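Local coordinates for protein uncharacterized esterase YxiM (Bacillus subtilis, PDB 2O14) that is a largely uncharacterized member of the GDSL lipolytic enzyme family and probably acts as a hydrolase on ester bonds, at residues L274-G279 / L312-V317; H290-R295 / L318-F323. All blocks are in the same frame, centred on the assembly; numbering follows the deposited sequence.

Contact 1 of 2, residues L274-G279 / L312-V317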
ATOM      1  N   LEU A 274       3.216   7.595  14.605  1.00 21.60           N
ATOM      2  CA  LEU A 274       3.884   8.514  13.688  1.00 22.73           C
ATOM      3  C   LEU A 274       5.375   8.200  13.632  1.00 23.43           C
ATOM      4  O   LEU A 274       5.970   7.808  14.635  1.00 23.31           O
ATOM      5  CB  LEU A 274       3.696   9.962  14.141  1.00 20.28           C
ATOM      6  CG  LEU A 274       2.271  10.517  14.201  1.00 21.24           C
ATOM      7  CD1 LEU A 274       2.325  11.937  14.725  1.00 18.78           C
ATOM      8  CD2 LEU A 274       1.623  10.478  12.816  1.00 20.39           C
ATOM      9  N   SER A 275       5.973   8.374  12.457  1.00 22.55           N
ATOM     10  CA  SER A 275       7.396   8.115  12.285  1.00 21.16           C
ATOM     11  C   SER A 275       8.107   9.284  11.621  1.00 21.36           C
ATOM     12  O   SER A 275       7.620   9.841  10.640  1.00 21.08           O
ATOM     13  CB  SER A 275       7.601   6.856  11.441  1.00 23.89           C
ATOM     14  OG  SER A 275       8.977   6.638  11.165  1.00 23.35           O
ATOM     15  N   THR A 276       9.258   9.666  12.165  1.00 23.35           N
ATOM     16  CA  THR A 276      10.040  10.748  11.581  1.00 24.15           C
ATOM     17  C   THR A 276      10.851  10.097  10.466  1.00 24.49           C
ATOM     18  O   THR A 276      11.614   9.164  10.707  1.00 26.03           O
ATOM     19  CB  THR A 276      10.990  11.387  12.620  1.00 26.09           C
ATOM     20  OG1 THR A 276      11.815  10.371  13.207  1.00 25.60           O
ATOM     21  CG2 THR A 276      10.183  12.084  13.716  1.00 26.87           C
ATOM     22  N   PRO A 277      10.676  10.560   9.219  1.00 26.43           N
ATOM     23  CA  PRO A 277      11.437   9.945   8.128  1.00 26.06           C
ATOM     24  C   PRO A 277      12.954  10.087   8.241  1.00 26.35           C
ATOM     25  O   PRO A 277      13.467  11.140   8.634  1.00 27.60           O
ATOM     26  CB  PRO A 277      10.861  10.614   6.875  1.00 26.48           C
ATOM     27  CG  PRO A 277      10.348  11.930   7.374  1.00 29.28           C
ATOM     28  CD  PRO A 277       9.750  11.590   8.715  1.00 27.47           C
ATOM     29  N   GLN A 278      13.667   9.015   7.916  1.00 21.59           N
ATOM     30  CA  GLN A 278      15.124   9.040   7.968  1.00 22.01           C
ATOM     31  C   GLN A 278      15.648  10.047   6.953  1.00 21.92           C
ATOM     32  O   GLN A 278      14.910  10.472   6.056  1.00 19.60           O
ATOM     33  CB  GLN A 278      15.700   7.655   7.688  1.00 28.16           C
ATOM     34  CG  GLN A 278      14.733   6.671   7.073  1.00 35.82           C
ATOM     35  CD  GLN A 278      14.266   7.084   5.704  1.00 36.70           C
ATOM     36  OE1 GLN A 278      15.073   7.414   4.838  1.00 42.48           O
ATOM     37  NE2 GLN A 278      12.958   7.059   5.492  1.00 32.89           N
ATOM     38  N   GLY A 279      16.915  10.431   7.098  1.00 20.26           N
ATOM     39  CA  GLY A 279      17.502  11.404   6.193  1.00 21.68           C
ATOM     40  C   GLY A 279      18.171  10.819   4.966  1.00 23.98           C
ATOM     41  O   GLY A 279      17.856   9.705   4.541  1.00 23.97           O
ATOM     42  N   LEU A 312       5.095   7.221  18.890  1.00 30.88           N
ATOM     43  CA  LEU A 312       6.114   7.836  18.048  1.00 30.57           C
ATOM     44  C   LEU A 312       7.396   7.030  17.917  1.00 31.84           C
ATOM     45  O   LEU A 312       7.990   6.611  18.920  1.00 31.47           O
ATOM     46  CB  LEU A 312       6.467   9.230  18.587  1.00 22.67           C
ATOM     47  CG  LEU A 312       7.610   9.969  17.883  1.00 23.05           C
ATOM     48  CD1 LEU A 312       7.138  10.465  16.525  1.00 22.52           C
ATOM     49  CD2 LEU A 312       8.073  11.143  18.742  1.00 22.74           C
ATOM     50  N   ILE A 313       7.814   6.821  16.671  1.00 26.53           N
ATOM     51  CA  ILE A 313       9.049   6.114  16.365  1.00 26.12           C
ATOM     52  C   ILE A 313       9.920   7.189  15.736  1.00 25.80           C
ATOM     53  O   ILE A 313       9.616   7.668  14.642  1.00 25.32           O
ATOM     54  CB  ILE A 313       8.848   4.997  15.319  1.00 31.55           C
ATOM     55  CG1 ILE A 313       7.816   3.982  15.809  1.00 33.24           C
ATOM     56  CG2 ILE A 313      10.175   4.300  15.049  1.00 31.21           C
ATOM     57  CD1 ILE A 313       8.230   3.237  17.051  1.00 35.51           C
ATOM     58  N   ASP A 314      10.984   7.588  16.425  1.00 28.20           N
ATOM     59  CA  ASP A 314      11.868   8.620  15.888  1.00 27.73           C
ATOM     60  C   ASP A 314      12.882   7.944  14.980  1.00 26.67           C
ATOM     61  O   ASP A 314      14.088   7.971  15.243  1.00 26.78           O
ATOM     62  CB  ASP A 314      12.597   9.352  17.016  1.00 32.16           C
ATOM     63  CG  ASP A 314      12.988  10.764  16.634  1.00 32.79           C
ATOM     64  OD1 ASP A 314      13.192  11.028  15.428  1.00 33.94           O
ATOM     65  OD2 ASP A 314      13.102  11.611  17.544  1.00 33.93           O
ATOM     66  N   LEU A 315      12.388   7.338  13.906  1.00 24.43           N
ATOM     67  CA  LEU A 315      13.251   6.632  12.971  1.00 22.62           C
ATOM     68  C   LEU A 315      14.376   7.514  12.434  1.00 23.77           C
ATOM     69  O   LEU A 315      15.436   7.017  12.056  1.00 25.81           O
ATOM     70  CB  LEU A 315      12.414   6.077  11.818  1.00 19.07           C
ATOM     71  CG  LEU A 315      13.032   4.948  10.995  1.00 18.96           C
ATOM     72  CD1 LEU A 315      13.497   3.832  11.919  1.00 18.43           C
ATOM     73  CD2 LEU A 315      11.998   4.429   9.998  1.00 17.47           C
ATOM     74  N   ASN A 316      14.151   8.823  12.407  1.00 25.75           N
ATOM     75  CA  ASN A 316      15.166   9.753  11.924  1.00 26.38           C
ATOM     76  C   ASN A 316      16.442   9.597  12.759  1.00 26.52           C
ATOM     77  O   ASN A 316      17.544   9.436  12.221  1.00 25.35           O
ATOM     78  CB  ASN A 316      14.657  11.194  12.038  1.00 27.28           C
ATOM     79  CG  ASN A 316      15.632  12.209  11.454  1.00 30.68           C
ATOM     80  OD1 ASN A 316      15.606  12.504  10.255  1.00 31.42           O
ATOM     81  ND2 ASN A 316      16.498  12.744  12.302  1.00 26.19           N
ATOM     82  N   VAL A 317      16.279   9.643  14.079  1.00 22.78           N
ATOM     83  CA  VAL A 317      17.401   9.521  14.998  1.00 23.45           C
ATOM     84  C   VAL A 317      17.898   8.083  15.127  1.00 24.31           C
ATOM     85  O   VAL A 317      19.105   7.831  15.092  1.00 24.57           O
ATOM     86  CB  VAL A 317      17.026  10.048  16.394  1.00 24.05           C
ATOM     87  CG1 VAL A 317      18.202   9.866  17.356  1.00 22.91           C
ATOM     88  CG2 VAL A 317      16.627  11.513  16.297  1.00 21.64           C
TER
HETATM   89  O   HOH W   1      18.434   9.211   9.417  1.00 19.43           O
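Thr-276 and Asp-314 meet at the tight centre of this contact, where the threonine hydroxyl is gripped from two directions. OG1 donates to Asp-314 OD1 at 2.7 Å, reaching the anti side of that oxygen 31° out of the carboxylate plane. The same OG1 accepts the backbone N-H of Asn-316 over 2.9 Å in a fairly straight bond (163° at the hydrogen). With OG1 set between the backbone N and the carbonyl carbon (chi1 55°), the hydroxyl reaches the first turn of helix 315-326, while CG2 also passes near Asp-314 OD1. Asp-314 holds the N-cap position of that helix, and its other oxygen, OD2, makes a salt bridge to Arg-298 of helix 298-307. Before this cluster the two segments run as neighbouring parallel strands, the last two of the five-stranded parallel sheet in the GDSL (SGNH) hydrolase domain, joined by a beta-alpha-beta crossover through helix 298-307. Ile-313 N bonds to Leu-274 O at 2.9 Å, and Thr-276 N to Ile-313 O at 3.2 Å. Ser-275 OG lies 3.5 Å from Leu-315 CB and is hydrogen-bonded to Gln-237 of strand 233-237. The contact is looser at its two ends. At one, the partly exposed Leu-312 brings CD1 to 3.5 Å from Leu-274 O, but the two side chains come no closer than 4.2 Å, CD1 to Leu-274 CB. At the other, past the strand ends, the backbones are joined through water: one molecule accepts from Gly-279 N at 3.0 Å and donates to Asn-316 O.

Contact 2 of 2, residues H290-R295 / L318-F323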
ATOM      1  N   HIS A 290      26.246  10.674  11.516  1.00 24.21           N
ATOM      2  CA  HIS A 290      25.086  10.885  10.653  1.00 24.45           C
ATOM      3  C   HIS A 290      23.984  11.642  11.393  1.00 24.46           C
ATOM      4  O   HIS A 290      23.491  11.186  12.421  1.00 24.15           O
ATOM      5  CB  HIS A 290      24.554   9.540  10.156  1.00 33.47           C
ATOM      6  CG  HIS A 290      23.491   9.663   9.108  1.00 36.56           C
ATOM      7  ND1 HIS A 290      22.236  10.172   9.373  1.00 36.20           N
ATOM      8  CD2 HIS A 290      23.504   9.365   7.787  1.00 36.35           C
ATOM      9  CE1 HIS A 290      21.523  10.182   8.261  1.00 37.02           C
ATOM     10  NE2 HIS A 290      22.269   9.698   7.285  1.00 37.46           N
ATOM     11  N   SER A 291      23.603  12.803  10.862  1.00 30.53           N
ATOM     12  CA  SER A 291      22.566  13.634  11.471  1.00 30.12           C
ATOM     13  C   SER A 291      21.605  14.207  10.432  1.00 30.70           C
ATOM     14  O   SER A 291      22.034  14.695   9.387  1.00 29.76           O
ATOM     15  CB  SER A 291      23.210  14.783  12.246  1.00 29.54           C
ATOM     16  OG  SER A 291      22.229  15.702  12.696  1.00 33.00           O
ATOM     17  N   SER A 292      20.310  14.157  10.732  1.00 30.02           N
ATOM     18  CA  SER A 292      19.278  14.666   9.831  1.00 30.67           C
ATOM     19  C   SER A 292      18.118  15.210  10.663  1.00 31.45           C
ATOM     20  O   SER A 292      16.987  15.314  10.181  1.00 29.48           O
ATOM     21  CB  SER A 292      18.763  13.535   8.935  1.00 29.99           C
ATOM     22  OG  SER A 292      19.830  12.804   8.354  1.00 29.60           O
ATOM     23  N   VAL A 293      18.416  15.568  11.909  1.00 29.63           N
ATOM     24  CA  VAL A 293      17.418  16.065  12.854  1.00 29.62           C
ATOM     25  C   VAL A 293      16.483  17.196  12.418  1.00 28.92           C
ATOM     26  O   VAL A 293      15.431  17.386  13.029  1.00 29.73           O
ATOM     27  CB  VAL A 293      18.089  16.492  14.189  1.00 29.62           C
ATOM     28  CG1 VAL A 293      18.756  15.286  14.838  1.00 28.29           C
ATOM     29  CG2 VAL A 293      19.108  17.606  13.942  1.00 27.94           C
ATOM     30  N   ASN A 294      16.845  17.945  11.382  1.00 28.75           N
ATOM     31  CA  ASN A 294      15.988  19.047  10.942  1.00 29.82           C
ATOM     32  C   ASN A 294      15.325  18.826   9.588  1.00 28.52           C
ATOM     33  O   ASN A 294      14.720  19.741   9.036  1.00 27.99           O
ATOM     34  CB  ASN A 294      16.787  20.349  10.895  1.00 36.31           C
ATOM     35  CG  ASN A 294      17.431  20.680  12.226  1.00 39.70           C
ATOM     36  OD1 ASN A 294      16.746  20.876  13.232  1.00 39.62           O
ATOM     37  ND2 ASN A 294      18.759  20.738  12.240  1.00 39.49           N
ATOM     38  N   ARG A 295      15.432  17.615   9.055  1.00 29.49           N
ATOM     39  CA  ARG A 295      14.840  17.314   7.757  1.00 29.42           C
ATOM     40  C   ARG A 295      13.385  16.861   7.810  1.00 29.22           C
ATOM     41  O   ARG A 295      12.886  16.424   8.849  1.00 28.37           O
ATOM     42  CB  ARG A 295      15.637  16.218   7.042  1.00 27.53           C
ATOM     43  CG  ARG A 295      16.968  16.637   6.449  1.00 27.18           C
ATOM     44  CD  ARG A 295      17.499  15.497   5.598  1.00 27.14           C
ATOM     45  NE  ARG A 295      18.775  15.790   4.954  1.00 27.15           N
ATOM     46  CZ  ARG A 295      18.937  16.621   3.931  1.00 28.63           C
ATOM     47  NH1 ARG A 295      17.898  17.265   3.411  1.00 27.05           N
ATOM     48  NH2 ARG A 295      20.149  16.795   3.415  1.00 29.08           N
ATOM     49  N   LEU A 318      16.973   7.142  15.277  1.00 22.07           N
ATOM     50  CA  LEU A 318      17.357   5.745  15.407  1.00 23.15           C
ATOM     51  C   LEU A 318      18.132   5.282  14.179  1.00 23.76           C
ATOM     52  O   LEU A 318      19.146   4.600  14.307  1.00 24.52           O
ATOM     53  CB  LEU A 318      16.122   4.862  15.616  1.00 23.48           C
ATOM     54  CG  LEU A 318      15.332   5.104  16.908  1.00 25.15           C
ATOM     55  CD1 LEU A 318      14.034   4.297  16.891  1.00 24.93           C
ATOM     56  CD2 LEU A 318      16.185   4.713  18.106  1.00 25.97           C
ATOM     57  N   SER A 319      17.670   5.654  12.987  1.00 25.50           N
ATOM     58  CA  SER A 319      18.371   5.243  11.773  1.00 24.88           C
ATOM     59  C   SER A 319      19.725   5.936  11.662  1.00 23.57           C
ATOM     60  O   SER A 319      20.700   5.328  11.221  1.00 23.94           O
ATOM     61  CB  SER A 319      17.532   5.535  10.520  1.00 24.99           C
ATOM     62  OG  SER A 319      17.360   6.927  10.321  1.00 26.97           O
ATOM     63  N   SER A 320      19.789   7.206  12.057  1.00 21.69           N
ATOM     64  CA  SER A 320      21.051   7.941  12.003  1.00 21.91           C
ATOM     65  C   SER A 320      22.076   7.280  12.924  1.00 21.99           C
ATOM     66  O   SER A 320      23.262   7.207  12.595  1.00 21.89           O
ATOM     67  CB  SER A 320      20.850   9.405  12.412  1.00 25.35           C
ATOM     68  OG  SER A 320      20.261  10.152  11.356  1.00 27.12           O
ATOM     69  N   ALA A 321      21.618   6.794  14.075  1.00 23.19           N
ATOM     70  CA  ALA A 321      22.512   6.128  15.017  1.00 24.34           C
ATOM     71  C   ALA A 321      23.071   4.868  14.352  1.00 23.90           C
ATOM     72  O   ALA A 321      24.255   4.554  14.486  1.00 22.94           O
ATOM     73  CB  ALA A 321      21.761   5.765  16.301  1.00 16.60           C
ATOM     74  N   TYR A 322      22.219   4.156  13.622  1.00 22.82           N
ATOM     75  CA  TYR A 322      22.651   2.942  12.940  1.00 25.49           C
ATOM     76  C   TYR A 322      23.632   3.248  11.808  1.00 26.05           C
ATOM     77  O   TYR A 322      24.604   2.517  11.610  1.00 25.52           O
ATOM     78  CB  TYR A 322      21.446   2.181  12.386  1.00 27.13           C
ATOM     79  CG  TYR A 322      21.820   0.910  11.662  1.00 28.76           C
ATOM     80  CD1 TYR A 322      21.660   0.796  10.284  1.00 29.40           C
ATOM     81  CD2 TYR A 322      22.340  -0.179  12.356  1.00 30.08           C
ATOM     82  CE1 TYR A 322      22.011  -0.374   9.611  1.00 29.91           C
ATOM     83  CE2 TYR A 322      22.694  -1.353  11.695  1.00 30.30           C
ATOM     84  CZ  TYR A 322      22.526  -1.442  10.322  1.00 32.10           C
ATOM     85  OH  TYR A 322      22.873  -2.605   9.669  1.00 33.60           O
ATOM     86  N   PHE A 323      23.383   4.324  11.066  1.00 25.83           N
ATOM     87  CA  PHE A 323      24.277   4.688   9.973  1.00 27.04           C
ATOM     88  C   PHE A 323      25.622   5.112  10.555  1.00 27.65           C
ATOM     89  O   PHE A 323      26.676   4.776  10.014  1.00 27.75           O
ATOM     90  CB  PHE A 323      23.699   5.835   9.135  1.00 25.38           C
ATOM     91  CG  PHE A 323      22.356   5.531   8.518  1.00 26.41           C
ATOM     92  CD1 PHE A 323      22.068   4.262   8.017  1.00 25.26           C
ATOM     93  CD2 PHE A 323      21.388   6.526   8.413  1.00 26.05           C
ATOM     94  CE1 PHE A 323      20.833   3.987   7.418  1.00 26.70           C
ATOM     95  CE2 PHE A 323      20.149   6.264   7.814  1.00 26.96           C
ATOM     96  CZ  PHE A 323      19.873   4.990   7.317  1.00 25.65           C
TER
HETATM   97  O   HOH W   2      19.452  12.249  12.711  1.00 19.62           O
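Within the crossover connection of the SGNH hydrolase fold that leads from strand 271-275 to helix 298-307, the loop residue His-290 is laid against Ser-320 and Phe-323, one turn apart on helix 315-326. The two rings form an edge-to-face pair, with centroids 4.8 Å apart and planes at 57°. Phe-323 supplies the edge: its CD2 stands 3.4 Å above the imidazole plane, over the ring centre, while its CB rests near CG and CD2 of the histidine. The two side chains lie side by side and point the same way. Ser-320 approaches at the imidazole edge instead. His-290 ND1 donates to Ser-320 OG at 2.8 Å, but the bond is bent (134° at the hydrogen) and the oxygen sits 23° out of the ring plane. With OG beside its own backbone N, Ser-320 brings the hydroxyl to ND1 and also to Asn-316 O, one turn earlier in the helix. Ser-320 CB, meanwhile, packs 3.2 Å from His-290 O. The second imidazole nitrogen, NE2, is bonded to the carbonyl of Arg-280, so the ring is fixed against rotation at both nitrogens; both face acceptors, which would be consistent with a doubly protonated, positively charged ring. An alanine here would probably leave Ser-320 OG without its ND1 donor and Arg-280 O without NE2, and open a gap beside CD2 of Phe-323. Farther along the loop, Ser-292 turns its OG to Asp-283 and begins a type I turn that ends at Arg-295. Its backbone reaches the helix through a water, which accepts from Ser-292 N at 2.9 Å and sits 2.6 Å from Ser-320 OG.

How the contacts relate
From the N terminus, 274-279 ends strand 271-275 and leads on into the loop holding 290-295; the chain then forms helix 298-307 and returns along strand 311-313 into helix 315-326. Contact 1 closes the loop of 32 residues between 279 and 312; contact 2 closes the 22 residues between 295 and 318. Because 290-295 falls inside the first span and 318-323 beyond it, the two closures cross. Contact 1 ties the edge of the parallel sheet to the start of helix 315-326, and contact 2 fastens the connecting loop to the following turns of that helix. Their centres are 9 Å apart, and Asn-316 packs against Ser-292 where they touch.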